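Local coordinates for cellulose binding protein (Clavibacter michiganensis, PDB 4JJO), which forms the two-domain expansin part of a longer, probably cellulose-degrading enzyme and probably binds plant cell-wall polysaccharide as part of wall loosening, at residues Gly21-Pro26 / Pro40-Ala45; Thr8-Gly13 / Val65-His70; Asn132-Val137 / Gly154-Pro159; Ile18-Gly21 / Ala27-Ala30; Gly59-Gln64 / Arg85-Phe90. All blocks are in the same frame, centred on the assembly; numbering follows the deposited sequence. Where two conformers were deposited one is given.

Contact 1 (Gly21-Pro26 / Pro40-Ala45)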
# COMPACT_ATOMS: atom_id res chain seq x y z
N GLY A 21 9.37 0.83 4.62
CA GLY A 21 8.57 2.03 4.71
C GLY A 21 7.55 1.88 5.82
O GLY A 21 7.38 0.79 6.37
N ASN A 22 6.87 2.97 6.16
CA ASN A 22 5.84 2.92 7.19
C ASN A 22 4.71 1.98 6.77
O ASN A 22 4.01 1.43 7.62
CB ASN A 22 5.29 4.32 7.47
CG ASN A 22 4.74 4.45 8.88
OD1 ASN A 22 4.26 3.48 9.48
ND2 ASN A 22 4.82 5.65 9.43
N CYS A 23 4.55 1.78 5.47
CA CYS A 23 3.53 0.88 4.94
C CYS A 23 3.91 -0.60 5.09
O CYS A 23 3.10 -1.48 4.78
CB CYS A 23 3.27 1.19 3.46
SG CYS A 23 2.47 2.78 3.16
N SER A 24 5.12 -0.86 5.55
CA SER A 24 5.59 -2.23 5.78
C SER A 24 5.47 -3.12 4.54
O SER A 24 4.98 -4.25 4.62
CB SER A 24 4.84 -2.87 6.94
OG SER A 24 4.90 -2.04 8.09
N MET A 25 5.90 -2.61 3.39
CA MET A 25 5.88 -3.38 2.16
C MET A 25 6.84 -4.57 2.27
O MET A 25 7.91 -4.45 2.86
CB MET A 25 6.26 -2.50 0.98
CG MET A 25 5.30 -1.35 0.71
SD MET A 25 3.59 -1.90 0.52
CE MET A 25 2.82 -0.39 -0.08
N PRO A 26 6.45 -5.72 1.68
CA PRO A 26 7.34 -6.89 1.71
C PRO A 26 8.70 -6.59 1.08
O PRO A 26 9.71 -7.16 1.48
CB PRO A 26 6.58 -7.92 0.87
CG PRO A 26 5.17 -7.49 0.89
CD PRO A 26 5.18 -6.00 1.00
N PRO A 40 -1.11 13.83 6.55
CA PRO A 40 -2.52 13.90 6.13
C PRO A 40 -2.82 13.05 4.90
O PRO A 40 -3.90 12.46 4.80
CB PRO A 40 -2.72 15.39 5.83
CG PRO A 40 -1.67 16.08 6.62
CD PRO A 40 -0.49 15.16 6.61
N GLU A 41 -1.89 13.01 3.96
CA GLU A 41 -2.07 12.23 2.74
C GLU A 41 -1.83 10.74 2.99
O GLU A 41 -2.40 9.89 2.31
CB GLU A 41 -1.15 12.74 1.63
CG GLU A 41 -1.49 14.15 1.16
CD GLU A 41 -0.51 14.69 0.14
OE1 GLU A 41 -0.75 14.49 -1.07
OE2 GLU A 41 0.49 15.32 0.54
N TYR A 42 -1.00 10.43 3.98
CA TYR A 42 -0.76 9.06 4.41
C TYR A 42 -2.04 8.48 4.99
O TYR A 42 -2.35 7.30 4.80
CB TYR A 42 0.36 9.04 5.46
CG TYR A 42 0.81 7.65 5.87
CD1 TYR A 42 1.47 6.82 4.97
CD2 TYR A 42 0.61 7.19 7.16
CE1 TYR A 42 1.90 5.56 5.35
CE2 TYR A 42 1.04 5.93 7.54
CZ TYR A 42 1.67 5.12 6.63
OH TYR A 42 2.11 3.87 7.01
N SER A 43 -2.78 9.33 5.70
CA SER A 43 -4.14 9.00 6.12
C SER A 43 -4.21 7.71 6.93
O SER A 43 -5.04 6.84 6.66
CB SER A 43 -5.04 8.89 4.89
OG SER A 43 -6.41 8.88 5.24
N GLY A 44 -3.35 7.60 7.94
CA GLY A 44 -3.35 6.44 8.81
C GLY A 44 -3.07 5.16 8.06
O GLY A 44 -3.59 4.10 8.41
N ALA A 45 -2.25 5.27 7.01
CA ALA A 45 -1.82 4.14 6.19
C ALA A 45 -2.85 3.75 5.13
O ALA A 45 -2.65 2.79 4.39
CB ALA A 45 -1.47 2.94 7.06
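Cys23 sits in a type I beta turn from Gly21 to Ser24, closed by Ser24 N to Gly21 O at 2.9 Å, and the turn faces the end of helix 39-42, where the chain runs on through Ser43, Gly44 and Ala45 with positive phi; Cys23 CA and Ala45 CA lie 6.4 Å apart. Tyr42 makes the contact from the helix. With CG anti to its backbone N (chi1 -173°), the phenol reaches off the helix and brings its hydroxyl end to Asn22 and Cys23 of the turn. Cys23 SG comes up to the ring edge, close to the ring plane: SG is 3.6 Å from Tyr42 CE1, and the line from SG to the ring centroid is tilted 76° from the ring normal. This is a sulfur-aromatic contact made edge-on, by a sulfur already tied to Cys48 in a disulfide. Beside it, Asn22 CB touches the phenol oxygen, 3.2 Å from Tyr42 OH, and its side chain crosses that of Tyr42 at roughly a right angle. One face of the same ring carries the backbone N of Ala45, which also makes a weak bond back to Tyr42 O at 3.0 Å. The phenol oxygen has its main partner elsewhere, the carbonyl O of Asp152; Ser24 OG bonds Tyr153 O. Both acceptors belong to the C-terminal domain, whereas the turn and the helix belong to the N-terminal one. A buried phenol can only donate to a carbonyl, so Tyr42 spends its proton across the domain junction while the disulfide sulfur and Asn22 CB limit where its ring can go.

Contact 2 (Thr8-Gly13 / Val65-His70)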
# COMPACT_ATOMS: atom_id res chain seq x y z
N THR A 8 11.29 16.49 -2.87
CA THR A 8 12.68 16.26 -2.53
C THR A 8 12.91 14.77 -2.71
O THR A 8 12.01 14.06 -3.18
CB THR A 8 13.00 16.69 -1.09
OG1 THR A 8 12.02 16.16 -0.19
CG2 THR A 8 13.01 18.22 -0.97
N HIS A 9 14.08 14.27 -2.35
CA HIS A 9 14.33 12.83 -2.50
C HIS A 9 14.95 12.19 -1.26
O HIS A 9 15.62 12.85 -0.47
CB HIS A 9 15.21 12.57 -3.72
CG HIS A 9 16.51 13.30 -3.71
ND1 HIS A 9 17.61 12.86 -3.00
CD2 HIS A 9 16.90 14.44 -4.34
CE1 HIS A 9 18.61 13.70 -3.19
NE2 HIS A 9 18.21 14.67 -3.99
N TYR A 10 14.72 10.89 -1.13
CA TYR A 10 15.30 10.09 -0.06
C TYR A 10 15.45 8.66 -0.56
O TYR A 10 15.10 8.36 -1.70
CB TYR A 10 14.43 10.14 1.19
CG TYR A 10 13.33 9.10 1.23
CD1 TYR A 10 13.29 8.13 2.21
CD2 TYR A 10 12.32 9.11 0.27
CE1 TYR A 10 12.29 7.18 2.25
CE2 TYR A 10 11.31 8.17 0.30
CZ TYR A 10 11.30 7.21 1.29
OH TYR A 10 10.30 6.27 1.33
N SER A 11 15.96 7.77 0.29
CA SER A 11 16.13 6.38 -0.11
C SER A 11 15.86 5.41 1.03
O SER A 11 16.29 5.62 2.16
CB SER A 11 17.55 6.15 -0.63
OG SER A 11 17.63 4.94 -1.35
N LEU A 12 15.12 4.35 0.72
CA LEU A 12 14.97 3.22 1.63
C LEU A 12 16.11 2.23 1.41
O LEU A 12 16.24 1.24 2.14
CB LEU A 12 13.63 2.52 1.38
CG LEU A 12 12.39 3.30 1.77
CD1 LEU A 12 11.13 2.54 1.37
CD2 LEU A 12 12.39 3.58 3.26
N GLY A 13 16.95 2.52 0.42
CA GLY A 13 18.05 1.65 0.06
C GLY A 13 17.59 0.29 -0.42
O GLY A 13 16.54 0.16 -1.04
N VAL A 65 2.95 4.57 -3.27
CA VAL A 65 2.98 5.16 -1.94
C VAL A 65 3.42 4.08 -0.96
O VAL A 65 2.74 3.07 -0.78
CB VAL A 65 1.62 5.72 -1.53
CG1 VAL A 65 1.63 6.12 -0.07
CG2 VAL A 65 1.24 6.90 -2.41
N ALA A 66 4.56 4.30 -0.31
CA ALA A 66 5.20 3.26 0.48
C ALA A 66 5.58 3.72 1.88
O ALA A 66 6.00 2.91 2.70
CB ALA A 66 6.45 2.79 -0.24
N ASP A 67 5.43 5.01 2.16
CA ASP A 67 6.03 5.57 3.37
C ASP A 67 5.34 6.86 3.80
O ASP A 67 4.57 7.45 3.04
CB ASP A 67 7.51 5.86 3.10
CG ASP A 67 8.37 5.76 4.35
OD1 ASP A 67 7.82 5.65 5.46
OD2 ASP A 67 9.61 5.78 4.21
N GLN A 68 5.64 7.30 5.02
CA GLN A 68 5.13 8.57 5.53
C GLN A 68 6.26 9.57 5.73
O GLN A 68 7.28 9.26 6.35
CB GLN A 68 4.41 8.35 6.87
CG GLN A 68 4.03 9.65 7.58
CD GLN A 68 3.09 9.44 8.76
OE1 GLN A 68 2.49 10.40 9.25
NE2 GLN A 68 2.97 8.20 9.22
N CYS A 69 6.07 10.77 5.19
CA CYS A 69 7.01 11.87 5.40
C CYS A 69 6.44 12.81 6.46
O CYS A 69 5.63 13.68 6.15
CB CYS A 69 7.24 12.64 4.10
SG CYS A 69 8.38 14.04 4.26
N HIS A 70 6.86 12.62 7.70
CA HIS A 70 6.31 13.37 8.82
C HIS A 70 6.54 14.88 8.70
O HIS A 70 5.72 15.67 9.15
CB HIS A 70 6.90 12.87 10.14
CG HIS A 70 6.53 11.46 10.47
ND1 HIS A 70 7.32 10.38 10.12
CD2 HIS A 70 5.47 10.94 11.13
CE1 HIS A 70 6.75 9.26 10.54
NE2 HIS A 70 5.62 9.58 11.15
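Asp67 OD1 is held by two backbone N-H groups, that of its own neighbour Gln68 and that of Asn22 in the loop after strand 3-10. The bond from Gln68 N measures 2.8 Å to OD1 and is bent, 139° at the hydrogen, as expected of so short a loop, and the N-H comes from above the carboxylate plane. With one oxygen fixed this way, the other, OD2, is presented to the segment 8-13. Tyr10 OH lies 3.0 Å from Asp67 OD2 and 3.3 Å from Asp67 CB, the ring and carboxylate planes being turned 49° against each other. Tyr10 gets there with CG between its backbone N and carbonyl carbon (chi1 87°), which swings the ring off strand 3-10 and across toward strand 59-69. These two strands are not neighbours in the six-stranded double-psi beta barrel of the N-terminal domain; strands 76-80 and 34-38 come between them, and both Tyr10 and Asp67 rest on Ala36 of the latter. A little further along, Leu12 brings its CD2 methyl to 3.7 Å from the same OD2, an apolar group beside a polar one. Ser11 makes an ST turn, its OG accepting from Gly13 N at 3.1 Å, where the chain leaves the strand. The contact lies at the protein surface, consistent with the open face on which expansins take up polysaccharide, and Thr8 OG1 nearby bonds both Asp78 and His76.

Contact 3 (Asn132-Val137 / Gly154-Pro159)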
# COMPACT_ATOMS: atom_id res chain seq x y z
N ASN A 132 -6.27 0.62 -5.20
CA ASN A 132 -6.85 1.82 -4.61
C ASN A 132 -6.88 1.70 -3.09
O ASN A 132 -6.34 0.73 -2.54
CB ASN A 132 -8.27 2.04 -5.15
CG ASN A 132 -8.33 2.01 -6.67
OD1 ASN A 132 -7.95 2.98 -7.34
ND2 ASN A 132 -8.80 0.90 -7.22
N ARG A 133 -7.49 2.66 -2.42
CA ARG A 133 -7.63 2.58 -0.97
C ARG A 133 -8.60 1.47 -0.59
O ARG A 133 -9.59 1.23 -1.27
CB ARG A 133 -8.12 3.91 -0.38
CG ARG A 133 -7.14 5.06 -0.53
CD ARG A 133 -7.43 6.18 0.46
NE ARG A 133 -6.46 7.27 0.36
CZ ARG A 133 -6.33 8.25 1.25
NH1 ARG A 133 -7.11 8.29 2.32
NH2 ARG A 133 -5.42 9.19 1.06
N ILE A 134 -8.29 0.80 0.52
CA ILE A 134 -9.14 -0.26 1.05
C ILE A 134 -9.99 0.32 2.17
O ILE A 134 -9.47 0.99 3.07
CB ILE A 134 -8.28 -1.42 1.58
CG1 ILE A 134 -7.60 -2.15 0.42
CG2 ILE A 134 -9.13 -2.40 2.39
CD1 ILE A 134 -6.57 -3.17 0.85
N ASP A 135 -11.29 0.08 2.11
CA ASP A 135 -12.22 0.65 3.09
C ASP A 135 -12.33 -0.25 4.32
O ASP A 135 -12.36 0.23 5.45
CB ASP A 135 -13.60 0.85 2.47
CG ASP A 135 -14.59 1.45 3.46
OD1 ASP A 135 -14.63 2.69 3.58
OD2 ASP A 135 -15.33 0.68 4.10
N ARG A 136 -12.41 -1.56 4.09
CA ARG A 136 -12.49 -2.50 5.20
C ARG A 136 -12.02 -3.90 4.82
O ARG A 136 -12.02 -4.28 3.65
CB ARG A 136 -13.91 -2.56 5.76
CG ARG A 136 -15.01 -2.63 4.71
CD ARG A 136 -16.37 -2.49 5.38
NE ARG A 136 -17.45 -3.07 4.59
CZ ARG A 136 -18.07 -2.46 3.59
NH1 ARG A 136 -17.71 -1.24 3.22
NH2 ARG A 136 -19.05 -3.08 2.95
N VAL A 137 -11.61 -4.65 5.84
CA VAL A 137 -11.14 -6.01 5.68
C VAL A 137 -11.81 -6.86 6.74
O VAL A 137 -11.80 -6.51 7.92
CB VAL A 137 -9.61 -6.10 5.85
CG1 VAL A 137 -9.14 -7.54 5.82
CG2 VAL A 137 -8.91 -5.28 4.77
N GLY A 154 0.29 -0.43 7.84
CA GLY A 154 0.02 -1.15 6.61
C GLY A 154 -0.64 -2.51 6.76
O GLY A 154 -0.81 -3.22 5.77
N TYR A 155 -1.01 -2.87 7.98
CA TYR A 155 -1.70 -4.13 8.23
C TYR A 155 -3.11 -3.89 8.75
O TYR A 155 -3.50 -2.77 9.08
CB TYR A 155 -0.93 -4.97 9.24
CG TYR A 155 0.18 -5.80 8.65
CD1 TYR A 155 -0.00 -7.15 8.39
CD2 TYR A 155 1.42 -5.24 8.37
CE1 TYR A 155 1.01 -7.92 7.86
CE2 TYR A 155 2.44 -6.00 7.84
CZ TYR A 155 2.23 -7.34 7.58
OH TYR A 155 3.25 -8.10 7.06
N TRP A 156 -3.87 -4.98 8.82
CA TRP A 156 -5.19 -4.99 9.42
C TRP A 156 -5.17 -6.06 10.50
O TRP A 156 -4.78 -7.19 10.24
CB TRP A 156 -6.25 -5.34 8.37
CG TRP A 156 -6.40 -4.31 7.31
CD1 TRP A 156 -5.60 -4.14 6.21
CD2 TRP A 156 -7.42 -3.31 7.22
NE1 TRP A 156 -6.06 -3.09 5.46
CE2 TRP A 156 -7.18 -2.56 6.05
CE3 TRP A 156 -8.51 -2.97 8.03
CZ2 TRP A 156 -7.99 -1.50 5.67
CZ3 TRP A 156 -9.32 -1.91 7.64
CH2 TRP A 156 -9.05 -1.19 6.47
N VAL A 157 -5.59 -5.70 11.72
CA VAL A 157 -5.47 -6.63 12.84
C VAL A 157 -6.80 -7.02 13.45
O VAL A 157 -7.81 -6.32 13.32
CB VAL A 157 -4.54 -6.08 13.95
CG1 VAL A 157 -3.13 -5.88 13.40
CG2 VAL A 157 -5.09 -4.78 14.52
N THR A 158 -6.79 -8.16 14.13
CA THR A 158 -7.99 -8.72 14.74
C THR A 158 -8.28 -8.09 16.09
O THR A 158 -7.38 -7.95 16.92
CB THR A 158 -7.83 -10.24 14.92
OG1 THR A 158 -6.63 -10.50 15.66
CG2 THR A 158 -7.76 -10.94 13.57
N PRO A 159 -9.54 -7.69 16.33
CA PRO A 159 -9.98 -7.17 17.62
C PRO A 159 -10.29 -8.29 18.61
O PRO A 159 -10.46 -8.05 19.80
CB PRO A 159 -11.26 -6.41 17.27
CG PRO A 159 -11.81 -7.15 16.12
CD PRO A 159 -10.62 -7.65 15.33
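Val137 sets one methyl squarely on the indole of Trp156. CG2 stands 3.4 Å from the centroid of the five-membered ring and only 9° from its normal, a CH-pi contact over the face, with Trp156 CE2 at 3.5 Å from that methyl. The valine can do this because CG2 is turned anti to its carbonyl carbon while CG1 is anti to the backbone N (chi1 174°). Toward the benzo end of the indole, Ile134 adds its CG2 methyl, 3.6 Å from Trp156 CZ2, in an oblique approach, and Ile134 O lies at the indole edge in the ring plane; its hydrogen-bond donor is Arg150 NH2. Val127 backs both aliphatic side chains. This side is close-packed; Val137 N is buried in it without a hydrogen-bonding partner.

The other side is looser. Where the far rim of the indole passes the backbone, the nearest approaches are Asp135 O at 3.7 Å and Arg136 CA at 3.9 Å, both to Trp156 CH2. CB of both Asp135 and Arg136 is directed away from the indole, and both residues are exposed; Arg136 NH1 and Asp135 OD2 form a salt bridge of 3.2 Å, the carboxylate oxygen lying in the guanidinium plane. Both residues face Thr172 on the adjoining strand, which makes this a classic beta bulge at the start of strand 134-141. Trp156 of strand 156-157 thus packs on strand 134-141 within the immunoglobulin-like, all-beta C-terminal domain of the expansin.

Contact 4 (Ile18-Gly21 / Ala27-Ala30)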
# COMPACT_ATOMS: atom_id res chain seq x y z
N ILE A 18 11.08 -8.06 5.28
CA ILE A 18 9.99 -8.09 6.25
C ILE A 18 9.05 -6.89 6.12
O ILE A 18 7.84 -7.06 5.93
CB ILE A 18 10.52 -8.13 7.70
CG1 ILE A 18 11.26 -9.45 7.95
CG2 ILE A 18 9.38 -7.97 8.69
CD1 ILE A 18 11.86 -9.56 9.34
N ALA A 19 9.59 -5.69 6.23
CA ALA A 19 8.78 -4.47 6.25
C ALA A 19 9.59 -3.26 5.77
O ALA A 19 10.59 -2.90 6.38
CB ALA A 19 8.24 -4.23 7.65
N ASN A 20 9.13 -2.65 4.69
CA ASN A 20 9.82 -1.50 4.12
C ASN A 20 8.91 -0.28 4.04
O ASN A 20 7.82 -0.34 3.47
CB ASN A 20 10.36 -1.84 2.73
CG ASN A 20 11.34 -2.99 2.76
OD1 ASN A 20 12.55 -2.80 2.91
ND2 ASN A 20 10.82 -4.21 2.63
N GLY A 21 9.37 0.83 4.62
CA GLY A 21 8.57 2.03 4.71
C GLY A 21 7.55 1.88 5.82
O GLY A 21 7.38 0.79 6.37
N ALA A 27 8.71 -5.70 0.10
CA ALA A 27 9.93 -5.35 -0.61
C ALA A 27 9.87 -3.93 -1.15
O ALA A 27 8.80 -3.42 -1.47
CB ALA A 27 10.15 -6.32 -1.76
N VAL A 28 11.03 -3.29 -1.23
CA VAL A 28 11.16 -2.07 -2.00
C VAL A 28 10.84 -2.44 -3.44
O VAL A 28 11.35 -3.43 -3.94
CB VAL A 28 12.58 -1.50 -1.92
CG1 VAL A 28 12.75 -0.35 -2.90
CG2 VAL A 28 12.91 -1.04 -0.51
N PRO A 29 9.98 -1.65 -4.11
CA PRO A 29 9.62 -2.04 -5.48
C PRO A 29 10.85 -2.19 -6.37
O PRO A 29 11.82 -1.45 -6.21
CB PRO A 29 8.73 -0.90 -5.97
CG PRO A 29 8.92 0.22 -5.00
CD PRO A 29 9.31 -0.41 -3.70
N ALA A 30 10.80 -3.14 -7.30
CA ALA A 30 11.96 -3.46 -8.12
C ALA A 30 12.36 -2.31 -9.05
O ALA A 30 13.54 -2.15 -9.37
CB ALA A 30 11.70 -4.73 -8.92
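Asn20 and Ala27 meet by van der Waals contact, their CA atoms 6.1 Å apart, and the flat amide of Asn20 does most of the touching. ND2 lies against the backbone of Ala27, 3.5 Å from Ala27 CA and 3.6 Å from Ala27 N. The other end of the amide leans on Val28: Asn20 OD1 is 3.9 Å from the methyl Val28 CG2, and the two side chains cross at about a right angle. Val28 offers that methyl because CG1 is the branch anti to its backbone N (chi1 171°), leaving CG2 on the side of the asparagine.

The hydrogen bonds of the amide run to residues flanking the two segments. Asn20 OD1 accepts from Asn16 N, and Asn20 ND2 donates to Met25 O, which probably also accepts from Asn20 N. A buried amide thus has both its ends satisfied by main-chain groups on two sides, which fixes its rotation and ties the loop to itself at Asn20.

Neither segment is regular helix or strand; both belong to the long connection between strands 3-10 and 34-38 of the double-psi barrel domain. Val28 continues the apolar side onto Leu12 just past the first strand and onto Tyr34 at the start of the second, and at the far end Ile18 O bonds Arg113 of strand 111-114 in the C-terminal domain.

Contact 5 (Gly59-Gln64 / Arg85-Phe90)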
# COMPACT_ATOMS: atom_id res chain seq x y z
N GLY A 59 9.15 15.16 -17.22
CA GLY A 59 8.04 14.32 -17.64
C GLY A 59 7.22 13.82 -16.48
O GLY A 59 7.04 14.51 -15.48
N THR A 60 6.71 12.59 -16.62
CA THR A 60 5.82 12.02 -15.62
C THR A 60 6.24 10.60 -15.26
O THR A 60 6.55 9.79 -16.14
CB THR A 60 4.37 11.98 -16.13
OG1 THR A 60 3.94 13.32 -16.43
CG2 THR A 60 3.45 11.38 -15.08
N VAL A 61 6.25 10.31 -13.97
CA VAL A 61 6.58 8.97 -13.48
C VAL A 61 5.52 8.50 -12.49
O VAL A 61 4.91 9.31 -11.79
CB VAL A 61 7.96 8.94 -12.80
CG1 VAL A 61 7.93 9.73 -11.50
CG2 VAL A 61 8.40 7.51 -12.55
N ARG A 62 5.30 7.19 -12.45
CA ARG A 62 4.35 6.60 -11.52
C ARG A 62 5.10 6.03 -10.32
O ARG A 62 6.08 5.30 -10.48
CB ARG A 62 3.55 5.51 -12.21
CG ARG A 62 2.54 4.81 -11.31
CD ARG A 62 1.54 4.01 -12.14
NE ARG A 62 0.70 4.89 -12.95
CZ ARG A 62 -0.33 4.49 -13.68
NH1 ARG A 62 -0.68 3.21 -13.70
NH2 ARG A 62 -1.02 5.37 -14.38
N VAL A 63 4.64 6.37 -9.12
CA VAL A 63 5.28 5.90 -7.90
C VAL A 63 4.29 5.24 -6.95
O VAL A 63 3.13 5.65 -6.86
CB VAL A 63 6.00 7.05 -7.16
CG1 VAL A 63 7.20 7.53 -7.95
CG2 VAL A 63 5.04 8.19 -6.87
N GLN A 64 4.75 4.21 -6.24
CA GLN A 64 3.94 3.54 -5.24
C GLN A 64 4.08 4.25 -3.90
O GLN A 64 5.19 4.52 -3.45
CB GLN A 64 4.37 2.08 -5.09
CG GLN A 64 3.64 1.32 -3.99
CD GLN A 64 4.04 -0.15 -3.88
OE1 GLN A 64 3.40 -0.91 -3.16
NE2 GLN A 64 5.10 -0.54 -4.58
N ARG A 85 15.23 11.44 -10.06
CA ARG A 85 16.15 11.59 -11.18
C ARG A 85 15.41 11.56 -12.51
O ARG A 85 15.85 12.17 -13.49
CB ARG A 85 17.22 10.50 -11.17
CG ARG A 85 18.19 10.59 -10.01
CD ARG A 85 19.50 9.91 -10.35
NE ARG A 85 20.38 9.81 -9.19
CZ ARG A 85 20.44 8.77 -8.37
NH1 ARG A 85 19.67 7.69 -8.57
NH2 ARG A 85 21.27 8.79 -7.34
N ALA A 86 14.30 10.83 -12.55
CA ALA A 86 13.52 10.70 -13.78
C ALA A 86 12.80 12.01 -14.08
O ALA A 86 12.56 12.34 -15.24
CB ALA A 86 12.53 9.57 -13.65
N LEU A 87 12.47 12.75 -13.03
CA LEU A 87 11.73 13.99 -13.17
C LEU A 87 12.62 15.23 -13.28
O LEU A 87 12.22 16.22 -13.88
CB LEU A 87 10.78 14.17 -11.98
CG LEU A 87 9.66 13.14 -11.86
CD1 LEU A 87 8.78 13.45 -10.66
CD2 LEU A 87 8.84 13.10 -13.13
N GLY A 88 13.81 15.17 -12.70
CA GLY A 88 14.67 16.34 -12.64
C GLY A 88 16.14 16.00 -12.46
O GLY A 88 16.51 14.83 -12.34
N ASP A 89 16.98 17.03 -12.45
CA ASP A 89 18.40 16.85 -12.20
C ASP A 89 18.59 16.42 -10.75
O ASP A 89 18.03 17.03 -9.84
CB ASP A 89 19.17 18.14 -12.48
CG ASP A 89 20.67 17.92 -12.56
OD1 ASP A 89 21.20 17.85 -13.68
OD2 ASP A 89 21.32 17.82 -11.49
N PHE A 90 19.38 15.37 -10.55
CA PHE A 90 19.59 14.83 -9.21
C PHE A 90 20.15 15.87 -8.24
O PHE A 90 19.82 15.85 -7.05
CB PHE A 90 20.52 13.62 -9.28
CG PHE A 90 20.62 12.86 -7.99
CD1 PHE A 90 19.47 12.35 -7.39
CD2 PHE A 90 21.84 12.64 -7.38
CE1 PHE A 90 19.55 11.64 -6.20
CE2 PHE A 90 21.93 11.94 -6.19
CZ PHE A 90 20.78 11.44 -5.60
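Leu87 and Val61 join the last turn of helix 81-87 to strand 59-69, within the double-psi beta barrel of the N-terminal domain. Val61 CG1 is 3.8 Å from Leu87 CG and about equally near both leucine methyls, and the two side chains cross at roughly a right angle. Val61 turns that methyl into the gap by holding CG1 between its backbone N and carbonyl carbon (chi1 68°). The second part of the first shell is backbone: Thr60 CA is 4.1 Å from Leu87 CD2, and the carbonyl of Gly59 comes nearer still to the same methyl. Here the chains come closest, Gly59 CA and Leu87 CA being 5.8 Å apart, and the strand passes with no side chain between.

Outside this shell, each partner is held by the barrel. Val61 pairs by backbone bonds with Val54 on strand 51-56, and Leu87 also packs on the side chain of Val54, so the leucine bridges two adjacent strands. A backbone bond between Leu87 and Lys58 ties the end of the helix to the residue just ahead of Gly59. Thr60, whose CB is directed away from the helix, has its hydroxyl bonded to Thr55. Between these anchors the helix end and the strand meet with Gly59 O 3.3 Å from Leu87 CD2.

Overall arrangement
Four of the five contacts lie in the N-terminal barrel domain and contact 3 alone in the C-terminal one. Contacts 1 and 4 share Gly21 and both use the long loop between strands 3-10 and 34-38; along the chain they fall within the span joined by contact 2. Contacts 2 and 5 both use strand 59-69, their centres about 14 Å apart. Contact 5 is farthest out, about 30 Å from contact 3 between centres. Contact 1 stands at the junction, its centre about 12 Å from that of contact 3, and Ser43 and Glu41 touch Arg133 there. The loop of contacts 1 and 4 and the end of helix 39-42 thus lie where the N-terminal domain meets the second domain.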